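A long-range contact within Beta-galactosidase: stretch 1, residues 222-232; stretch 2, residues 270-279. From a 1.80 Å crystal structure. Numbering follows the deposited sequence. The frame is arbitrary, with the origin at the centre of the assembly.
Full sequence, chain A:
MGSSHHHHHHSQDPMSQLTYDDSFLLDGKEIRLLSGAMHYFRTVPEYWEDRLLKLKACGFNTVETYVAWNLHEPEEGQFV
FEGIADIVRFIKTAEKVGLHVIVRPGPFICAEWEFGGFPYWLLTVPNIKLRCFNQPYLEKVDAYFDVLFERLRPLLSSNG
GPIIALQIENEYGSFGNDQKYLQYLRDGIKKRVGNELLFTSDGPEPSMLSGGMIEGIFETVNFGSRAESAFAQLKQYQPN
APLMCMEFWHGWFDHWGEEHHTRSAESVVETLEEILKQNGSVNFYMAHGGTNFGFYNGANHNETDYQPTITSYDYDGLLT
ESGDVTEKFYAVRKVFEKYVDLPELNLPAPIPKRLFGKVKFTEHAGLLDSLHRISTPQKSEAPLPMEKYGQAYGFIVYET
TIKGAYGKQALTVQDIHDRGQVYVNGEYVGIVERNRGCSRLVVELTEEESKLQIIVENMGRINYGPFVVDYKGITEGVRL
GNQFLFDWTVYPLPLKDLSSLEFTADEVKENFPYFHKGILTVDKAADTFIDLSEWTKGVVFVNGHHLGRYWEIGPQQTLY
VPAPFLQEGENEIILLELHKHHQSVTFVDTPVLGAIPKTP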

# COMPACT_ATOMS: atom_id res chain seq x y z
N ASN A 222 4.52 19.02 -5.42
CA ASN A 222 4.22 17.80 -6.08
C ASN A 222 3.24 18.01 -7.21
O ASN A 222 2.29 18.68 -7.05
N PHE A 223 3.49 17.41 -8.35
CA PHE A 223 2.63 17.61 -9.45
C PHE A 223 2.85 16.64 -10.62
O PHE A 223 3.81 15.97 -10.69
N GLY A 224 1.86 16.58 -11.48
CA GLY A 224 1.96 15.78 -12.65
C GLY A 224 2.19 16.51 -13.96
O GLY A 224 2.66 15.96 -14.92
N SER A 225 1.83 17.78 -13.99
CA SER A 225 2.02 18.60 -15.16
C SER A 225 2.11 20.10 -14.82
O SER A 225 1.87 20.48 -13.70
N ARG A 226 2.40 20.94 -15.81
CA ARG A 226 2.45 22.39 -15.61
C ARG A 226 3.42 22.90 -14.55
O ARG A 226 3.06 23.56 -13.64
N ALA A 227 4.66 22.56 -14.75
CA ALA A 227 5.74 22.89 -13.86
C ALA A 227 5.98 24.40 -13.74
O ALA A 227 6.27 24.89 -12.70
N GLU A 228 5.83 25.10 -14.84
CA GLU A 228 6.01 26.52 -14.77
C GLU A 228 5.00 27.15 -13.81
O GLU A 228 5.31 27.95 -13.00
N SER A 229 3.77 26.76 -13.95
CA SER A 229 2.75 27.24 -13.07
C SER A 229 2.98 26.82 -11.62
O SER A 229 2.80 27.57 -10.70
N ALA A 230 3.37 25.59 -11.46
CA ALA A 230 3.59 25.04 -10.15
C ALA A 230 4.72 25.72 -9.41
O ALA A 230 4.58 26.10 -8.27
N PHE A 231 5.83 25.88 -10.10
CA PHE A 231 6.95 26.61 -9.51
C PHE A 231 6.65 28.09 -9.23
O PHE A 231 7.11 28.65 -8.28
N ALA A 232 5.83 28.68 -10.08
CA ALA A 232 5.43 30.04 -9.88
C ALA A 232 4.64 30.21 -8.60
O ALA A 232 4.87 31.12 -7.89
N GLU A 270 7.98 15.86 -21.86
CA GLU A 270 7.67 17.24 -22.04
C GLU A 270 7.66 17.96 -20.70
O GLU A 270 8.15 19.05 -20.56
N THR A 271 7.05 17.33 -19.73
CA THR A 271 7.03 17.89 -18.39
C THR A 271 8.37 17.89 -17.67
O THR A 271 8.66 18.78 -16.97
N LEU A 272 9.15 16.86 -17.89
CA LEU A 272 10.44 16.76 -17.27
C LEU A 272 11.33 17.90 -17.76
O LEU A 272 11.99 18.50 -17.01
N GLU A 273 11.30 18.17 -19.05
CA GLU A 273 12.08 19.26 -19.63
C GLU A 273 11.64 20.57 -19.03
O GLU A 273 12.43 21.40 -18.72
N GLU A 274 10.34 20.71 -18.81
CA GLU A 274 9.81 21.92 -18.24
C GLU A 274 10.44 22.10 -16.88
O GLU A 274 10.73 23.17 -16.49
N ILE A 275 10.56 21.03 -16.15
CA ILE A 275 11.12 21.11 -14.84
C ILE A 275 12.59 21.46 -14.89
O ILE A 275 13.03 22.31 -14.20
N LEU A 276 13.32 20.74 -15.70
CA LEU A 276 14.76 20.84 -15.73
C LEU A 276 15.26 22.21 -16.21
O LEU A 276 16.25 22.70 -15.75
N LYS A 277 14.56 22.77 -17.18
CA LYS A 277 14.91 24.03 -17.82
C LYS A 277 14.82 25.18 -16.81
O LYS A 277 15.39 26.17 -16.98
N GLN A 278 14.06 24.97 -15.76
CA GLN A 278 13.87 25.96 -14.70
C GLN A 278 14.88 25.74 -13.59
O GLN A 278 14.77 26.28 -12.56
N ASN A 279 15.85 24.91 -13.88
CA ASN A 279 16.84 24.52 -12.92
C ASN A 279 16.19 23.78 -11.75
O ASN A 279 16.60 23.88 -10.64

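The polar heart of this contact is the carboxylate of Glu274, which meets the first turn of the helix that begins at Ala227. Backbone NH groups at a helix start have no carbonyl of the preceding turn to bind, and an acidic side chain can supply the acceptor. Here Glu274 points toward the other stretch with chi1 and chi2 both t, an extended chain that delivers one oxygen to each of two successive amides. Glu228 N donates to Glu274 OE2 at 3.1 Å with a nearly straight geometry, while Ala227 N donates to Glu274 OE1, also at 3.1 Å but more bent and weak. A water extends the pattern by one residue: it accepts from Ser229 N at 3.0 Å and donates weakly to Glu274 OE2 at 3.4 Å. A second acid lies nearby, with Glu228 OE1 4.6 Å from Glu274 OE2; the side chain of Glu228, t at chi1 and chi2, is exposed to solvent.

Next to Glu274 in sequence, Ile275 carries the apolar part of the contact; its m,t rotamer touches three apolar neighbours. Ile275 CG1 lies 3.8 Å from Ala227 CB, and the small methyl is compatible with a close backbone approach, the CA atoms of Ala227 and Ile275 being 5.8 Å apart. Ile275 CD1 reaches Phe223 CE1 at 3.9 Å; the Phe223 CA-to-CB bond points sideways, and with chi1 p the end of the side chain comes nearer. Ile275 CG2 sits 4.3 Å from Phe231 CE2, at the ring edge; the CA-to-CB bond of Phe231 points toward the other stretch and chi1 is m.

Gln278 and Thr271, both pointing inward with chi1 m, flank this apolar group. The long, extended Gln278 covers Ala227 and the ring edge of Phe231. Thr271, short and branched, places Thr271 CG2 4.4 Å from Phe223 CE1 at the edge of the Phe223 ring, while Thr271 OG1 lies 4.0 Å from Ser225 CA.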

# COMPACT_ATOMS: atom_id res chain seq x y z
CB ASN A 222 3.61 16.86 -5.05
CG ASN A 222 4.52 16.58 -3.91
OD1 ASN A 222 5.70 16.69 -4.03
ND2 ASN A 222 3.96 16.13 -2.81
CB PHE A 223 2.70 19.04 -9.94
CG PHE A 223 4.05 19.47 -10.42
CD1 PHE A 223 4.50 19.11 -11.66
CD2 PHE A 223 4.86 20.28 -9.67
CE1 PHE A 223 5.71 19.53 -12.10
CE2 PHE A 223 6.09 20.68 -10.11
CZ PHE A 223 6.50 20.33 -11.31
CB SER A 225 0.94 18.32 -16.18
OG SER A 225 -0.24 18.95 -15.82
CB ARG A 226 1.05 22.97 -15.42
CG ARG A 226 0.10 22.45 -16.44
CD ARG A 226 -1.02 23.29 -16.83
NE ARG A 226 -0.86 24.70 -16.55
CZ ARG A 226 -1.88 25.55 -16.47
NH1 ARG A 226 -3.13 25.14 -16.70
NH2 ARG A 226 -1.65 26.81 -16.17
CB ALA A 227 6.97 22.20 -14.32
CB GLU A 228 5.81 27.13 -16.14
CG GLU A 228 5.87 28.61 -16.10
CD GLU A 228 5.72 29.30 -17.47
OE1 GLU A 228 5.73 28.65 -18.54
OE2 GLU A 228 5.63 30.54 -17.48
CB SER A 229 1.42 26.70 -13.55
OG SER A 229 0.53 26.72 -12.54
CB ALA A 230 3.83 23.59 -10.22
CB PHE A 231 8.20 26.42 -10.32
CG PHE A 231 8.80 25.05 -10.23
CD1 PHE A 231 8.75 24.30 -9.08
CD2 PHE A 231 9.45 24.54 -11.30
CE1 PHE A 231 9.37 23.09 -9.03
CE2 PHE A 231 10.04 23.35 -11.25
CZ PHE A 231 10.01 22.61 -10.13
CB ALA A 232 4.67 30.52 -11.01
CB GLU A 270 6.35 17.40 -22.73
CG GLU A 270 5.88 18.78 -22.76
CD GLU A 270 4.88 19.06 -23.88
OE1 GLU A 270 4.39 18.14 -24.47
OE2 GLU A 270 4.59 20.20 -24.13
CB THR A 271 5.92 17.33 -17.48
OG1 THR A 271 4.65 17.64 -18.02
CG2 THR A 271 6.01 17.92 -16.15
CB LEU A 272 11.09 15.43 -17.62
CG LEU A 272 12.54 15.24 -17.21
CD1 LEU A 272 12.65 15.43 -15.80
CD2 LEU A 272 13.02 13.93 -17.57
CB GLU A 273 11.92 19.32 -21.14
CG GLU A 273 12.63 18.25 -21.87
CD GLU A 273 14.06 18.65 -22.19
OE1 GLU A 273 14.50 19.68 -21.72
OE2 GLU A 273 14.72 17.93 -22.91
CB GLU A 274 8.29 21.86 -18.13
CG GLU A 274 7.59 23.16 -18.21
CD GLU A 274 6.08 23.10 -17.87
OE1 GLU A 274 5.54 22.01 -17.66
OE2 GLU A 274 5.47 24.16 -17.80
CB ILE A 275 10.99 19.78 -14.09
CG1 ILE A 275 9.53 19.51 -13.79
CG2 ILE A 275 11.83 19.76 -12.87
CD1 ILE A 275 9.24 18.21 -13.14
CB LEU A 276 15.36 19.67 -16.50
CG LEU A 276 15.05 18.26 -16.00
CD1 LEU A 276 15.63 17.23 -16.92
CD2 LEU A 276 15.65 18.13 -14.65
CB LYS A 277 14.05 24.30 -19.04
CG LYS A 277 14.36 23.45 -20.27
CD LYS A 277 14.05 24.19 -21.55
CE LYS A 277 14.27 23.40 -22.82
NZ LYS A 277 13.39 22.25 -22.86
CB GLN A 278 12.47 25.95 -14.11
CG GLN A 278 11.44 26.44 -15.00
CD GLN A 278 10.07 26.32 -14.40
OE1 GLN A 278 9.43 25.34 -14.58
NE2 GLN A 278 9.66 27.29 -13.66
CB ASN A 279 17.61 25.70 -12.39
CG ASN A 279 18.96 25.30 -11.89
OD1 ASN A 279 19.40 24.25 -12.16
ND2 ASN A 279 19.60 26.16 -11.15
O HOH W 1 2.67 25.58 -16.46